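Local coordinates for carbamate kinase (Aeropyrum pernix, PDB 2E9Y), which probably catalyses the reversible transfer of a phosphate group between ATP and carbamate, giving ADP and carbamoyl phosphate, at residues 150-155 and 162-167. Sequence-based numbering, arbitrary orientation.
Sequences GWVFKR and RRVVPS
Arg-163 lays its guanidinium flat over the indole of Trp-151: the two planes differ by 1°, and CZ of Arg-163 stands 3.6 Å from the centroid of the indole six-membered ring, close to its normal, which meets the criteria for a cation-pi stack. CD of the same arginine adds a CH-pi contact over that face, 3.5 Å from Trp-151 CE3. An extended chain, with CG anti to the backbone N (chi1 178°), carries the group across to the indole. On the opposite guanidinium face, offset toward the rim, lies Val-165 CG1. In the guanidinium plane, a water accepts from Arg-163 NE and Val-152 N and donates to Val-164 O, bridging both strands. A salt bridge from NH2 to Glu-211 further fixes the arginine's rotation.

Lys-154 and Arg-162 form a reciprocal, hydrogen-bonded antiparallel pair, at 3.0 Å (Lys-154 N to Arg-162 O) and 2.9 Å (Arg-162 N to Lys-154 O), both in the carbonyl planes. Val-164 N also bonds to Val-152 O at 3.0 Å, nearly straight at N-H but tilted 25° from the carbonyl plane. On the sheet face opposite Phe-153 and Arg-163, Val-164 CG1 rests against Lys-154 CD at 3.7 Å, while Lys-154 NZ bonds to Pro-129 O. Phe-153, in a non-hydrogen-bonded pair with Arg-163, packs against helix 139-149. Together the strands form an antiparallel beta hairpin in a small sheet separate from the main sheet of the amino acid kinase fold.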
ATOM      1  N   GLY A 150      18.917  19.456   5.633  1.00 32.07           N
ATOM      2  CA  GLY A 150      20.075  19.010   4.886  1.00 30.52           C
ATOM      3  C   GLY A 150      19.723  18.498   3.500  1.00 28.41           C
ATOM      4  O   GLY A 150      20.448  17.686   2.930  1.00 28.82           O
ATOM      5  N   TRP A 151      18.604  18.968   2.957  1.00 26.90           N
ATOM      6  CA  TRP A 151      18.178  18.557   1.623  1.00 25.63           C
ATOM      7  C   TRP A 151      19.155  19.084   0.583  1.00 24.34           C
ATOM      8  O   TRP A 151      19.818  20.098   0.801  1.00 25.83           O
ATOM      9  CB  TRP A 151      16.781  19.096   1.323  1.00 26.31           C
ATOM     10  CG  TRP A 151      15.679  18.353   2.003  1.00 28.15           C
ATOM     11  CD1 TRP A 151      15.783  17.555   3.107  1.00 28.55           C
ATOM     12  CD2 TRP A 151      14.292  18.367   1.645  1.00 28.69           C
ATOM     13  NE1 TRP A 151      14.545  17.074   3.461  1.00 29.04           N
ATOM     14  CE2 TRP A 151      13.613  17.556   2.581  1.00 28.81           C
ATOM     15  CE3 TRP A 151      13.558  18.987   0.627  1.00 28.39           C
ATOM     16  CZ2 TRP A 151      12.227  17.350   2.528  1.00 30.23           C
ATOM     17  CZ3 TRP A 151      12.178  18.782   0.574  1.00 29.54           C
ATOM     18  CH2 TRP A 151      11.531  17.970   1.521  1.00 28.48           C
ATOM     19  N   VAL A 152      19.246  18.388  -0.544  1.00 22.18           N
ATOM     20  CA  VAL A 152      20.134  18.790  -1.624  1.00 21.70           C
ATOM     21  C   VAL A 152      19.305  19.188  -2.839  1.00 19.12           C
ATOM     22  O   VAL A 152      18.327  18.520  -3.179  1.00 19.99           O
ATOM     23  CB  VAL A 152      21.078  17.644  -2.013  1.00 22.47           C
ATOM     24  CG1 VAL A 152      21.981  18.078  -3.155  1.00 22.32           C
ATOM     25  CG2 VAL A 152      21.902  17.231  -0.805  1.00 25.38           C
ATOM     26  N   PHE A 153      19.708  20.269  -3.498  1.00 17.33           N
ATOM     27  CA  PHE A 153      18.984  20.768  -4.663  1.00 17.65           C
ATOM     28  C   PHE A 153      19.860  20.955  -5.888  1.00 18.01           C
ATOM     29  O   PHE A 153      21.082  21.059  -5.790  1.00 18.57           O
ATOM     30  CB  PHE A 153      18.338  22.122  -4.334  1.00 18.96           C
ATOM     31  CG  PHE A 153      17.268  22.046  -3.289  1.00 18.75           C
ATOM     32  CD1 PHE A 153      17.594  22.124  -1.939  1.00 17.34           C
ATOM     33  CD2 PHE A 153      15.940  21.862  -3.650  1.00 18.04           C
ATOM     34  CE1 PHE A 153      16.609  22.015  -0.963  1.00 18.67           C
ATOM     35  CE2 PHE A 153      14.949  21.753  -2.679  1.00 18.12           C
ATOM     36  CZ  PHE A 153      15.285  21.829  -1.334  1.00 18.57           C
ATOM     37  N   LYS A 154      19.213  20.992  -7.046  1.00 18.64           N
ATOM     38  CA  LYS A 154      19.881  21.241  -8.313  1.00 18.47           C
ATOM     39  C   LYS A 154      19.096  22.358  -8.977  1.00 19.07           C
ATOM     40  O   LYS A 154      17.861  22.365  -8.951  1.00 17.11           O
ATOM     41  CB  LYS A 154      19.883  20.003  -9.212  1.00 23.87           C
ATOM     42  CG  LYS A 154      21.120  19.134  -9.048  1.00 27.53           C
ATOM     43  CD  LYS A 154      21.112  17.960 -10.021  1.00 31.90           C
ATOM     44  CE  LYS A 154      22.418  17.178  -9.941  1.00 34.50           C
ATOM     45  NZ  LYS A 154      22.757  16.810  -8.538  1.00 34.97           N
ATOM     46  N   ARG A 155      19.803  23.320  -9.552  1.00 16.78           N
ATOM     47  CA  ARG A 155      19.125  24.421 -10.207  1.00 17.13           C
ATOM     48  C   ARG A 155      18.508  23.944 -11.518  1.00 16.59           C
ATOM     49  O   ARG A 155      19.115  23.170 -12.257  1.00 18.29           O
ATOM     50  CB  ARG A 155      20.112  25.565 -10.461  1.00 20.08           C
ATOM     51  CG  ARG A 155      19.490  26.803 -11.085  1.00 29.27           C
ATOM     52  CD  ARG A 155      20.549  27.851 -11.365  1.00 34.69           C
ATOM     53  NE  ARG A 155      21.237  28.282 -10.151  1.00 38.73           N
ATOM     54  CZ  ARG A 155      20.705  29.075  -9.226  1.00 40.74           C
ATOM     55  NH1 ARG A 155      19.470  29.536  -9.371  1.00 41.31           N
ATOM     56  NH2 ARG A 155      21.412  29.411  -8.157  1.00 41.17           N
ATOM     57  N   ARG A 162      15.167  21.875  -8.042  1.00 18.93           N
ATOM     58  CA  ARG A 162      14.539  20.567  -7.906  1.00 18.47           C
ATOM     59  C   ARG A 162      15.244  19.875  -6.751  1.00 19.00           C
ATOM     60  O   ARG A 162      16.467  19.976  -6.615  1.00 18.01           O
ATOM     61  CB  ARG A 162      14.733  19.705  -9.164  1.00 20.16           C
ATOM     62  CG  ARG A 162      14.001  20.163 -10.419  1.00 23.02           C
ATOM     63  CD  ARG A 162      12.483  20.176 -10.232  1.00 21.08           C
ATOM     64  NE  ARG A 162      11.903  18.871  -9.902  1.00 21.29           N
ATOM     65  CZ  ARG A 162      11.706  17.875 -10.766  1.00 21.68           C
ATOM     66  NH1 ARG A 162      12.046  18.005 -12.042  1.00 20.68           N
ATOM     67  NH2 ARG A 162      11.142  16.744 -10.353  1.00 20.83           N
ATOM     68  N   ARG A 163      14.488  19.192  -5.902  1.00 17.61           N
ATOM     69  CA  ARG A 163      15.123  18.466  -4.817  1.00 17.37           C
ATOM     70  C   ARG A 163      15.637  17.203  -5.479  1.00 16.90           C
ATOM     71  O   ARG A 163      14.928  16.595  -6.276  1.00 17.10           O
ATOM     72  CB  ARG A 163      14.127  18.065  -3.729  1.00 17.71           C
ATOM     73  CG  ARG A 163      14.794  17.257  -2.612  1.00 19.65           C
ATOM     74  CD  ARG A 163      13.809  16.474  -1.756  1.00 24.02           C
ATOM     75  NE  ARG A 163      14.505  15.782  -0.671  1.00 23.94           N
ATOM     76  CZ  ARG A 163      13.922  14.985   0.221  1.00 26.33           C
ATOM     77  NH1 ARG A 163      12.614  14.761   0.171  1.00 25.92           N
ATOM     78  NH2 ARG A 163      14.652  14.419   1.173  1.00 26.76           N
ATOM     79  N   VAL A 164      16.872  16.822  -5.178  1.00 16.48           N
ATOM     80  CA  VAL A 164      17.433  15.603  -5.738  1.00 17.07           C
ATOM     81  C   VAL A 164      17.713  14.667  -4.569  1.00 16.42           C
ATOM     82  O   VAL A 164      18.152  15.103  -3.507  1.00 17.68           O
ATOM     83  CB  VAL A 164      18.747  15.870  -6.528  1.00 18.73           C
ATOM     84  CG1 VAL A 164      18.425  16.517  -7.877  1.00 18.52           C
ATOM     85  CG2 VAL A 164      19.668  16.767  -5.723  1.00 18.54           C
ATOM     86  N   VAL A 165      17.432  13.385  -4.763  1.00 17.04           N
ATOM     87  CA  VAL A 165      17.651  12.392  -3.723  1.00 16.65           C
ATOM     88  C   VAL A 165      18.510  11.265  -4.272  1.00 17.48           C
ATOM     89  O   VAL A 165      18.623  11.090  -5.487  1.00 16.86           O
ATOM     90  CB  VAL A 165      16.315  11.794  -3.211  1.00 16.26           C
ATOM     91  CG1 VAL A 165      15.455  12.884  -2.592  1.00 18.26           C
ATOM     92  CG2 VAL A 165      15.586  11.108  -4.346  1.00 14.43           C
ATOM     93  N   PRO A 166      19.144  10.495  -3.375  1.00 17.50           N
ATOM     94  CA  PRO A 166      20.004   9.375  -3.763  1.00 19.39           C
ATOM     95  C   PRO A 166      19.271   8.245  -4.483  1.00 18.59           C
ATOM     96  O   PRO A 166      18.102   7.971  -4.210  1.00 17.73           O
ATOM     97  CB  PRO A 166      20.565   8.886  -2.427  1.00 18.61           C
ATOM     98  CG  PRO A 166      20.538  10.100  -1.562  1.00 20.12           C
ATOM     99  CD  PRO A 166      19.212  10.724  -1.920  1.00 18.17           C
ATOM    100  N   SER A 167      19.976   7.590  -5.395  1.00 18.96           N
ATOM    101  CA  SER A 167      19.431   6.443  -6.115  1.00 19.30           C
ATOM    102  C   SER A 167      20.494   5.358  -5.990  1.00 17.60           C
ATOM    103  O   SER A 167      21.174   5.025  -6.957  1.00 20.14           O
ATOM    104  CB  SER A 167      19.185   6.769  -7.588  1.00 22.65           C
ATOM    105  OG  SER A 167      18.666   5.627  -8.260  1.00 24.84           O
TER
HETATM  106  O   HOH W   1      17.607  16.165  -0.788  1.00 22.93           O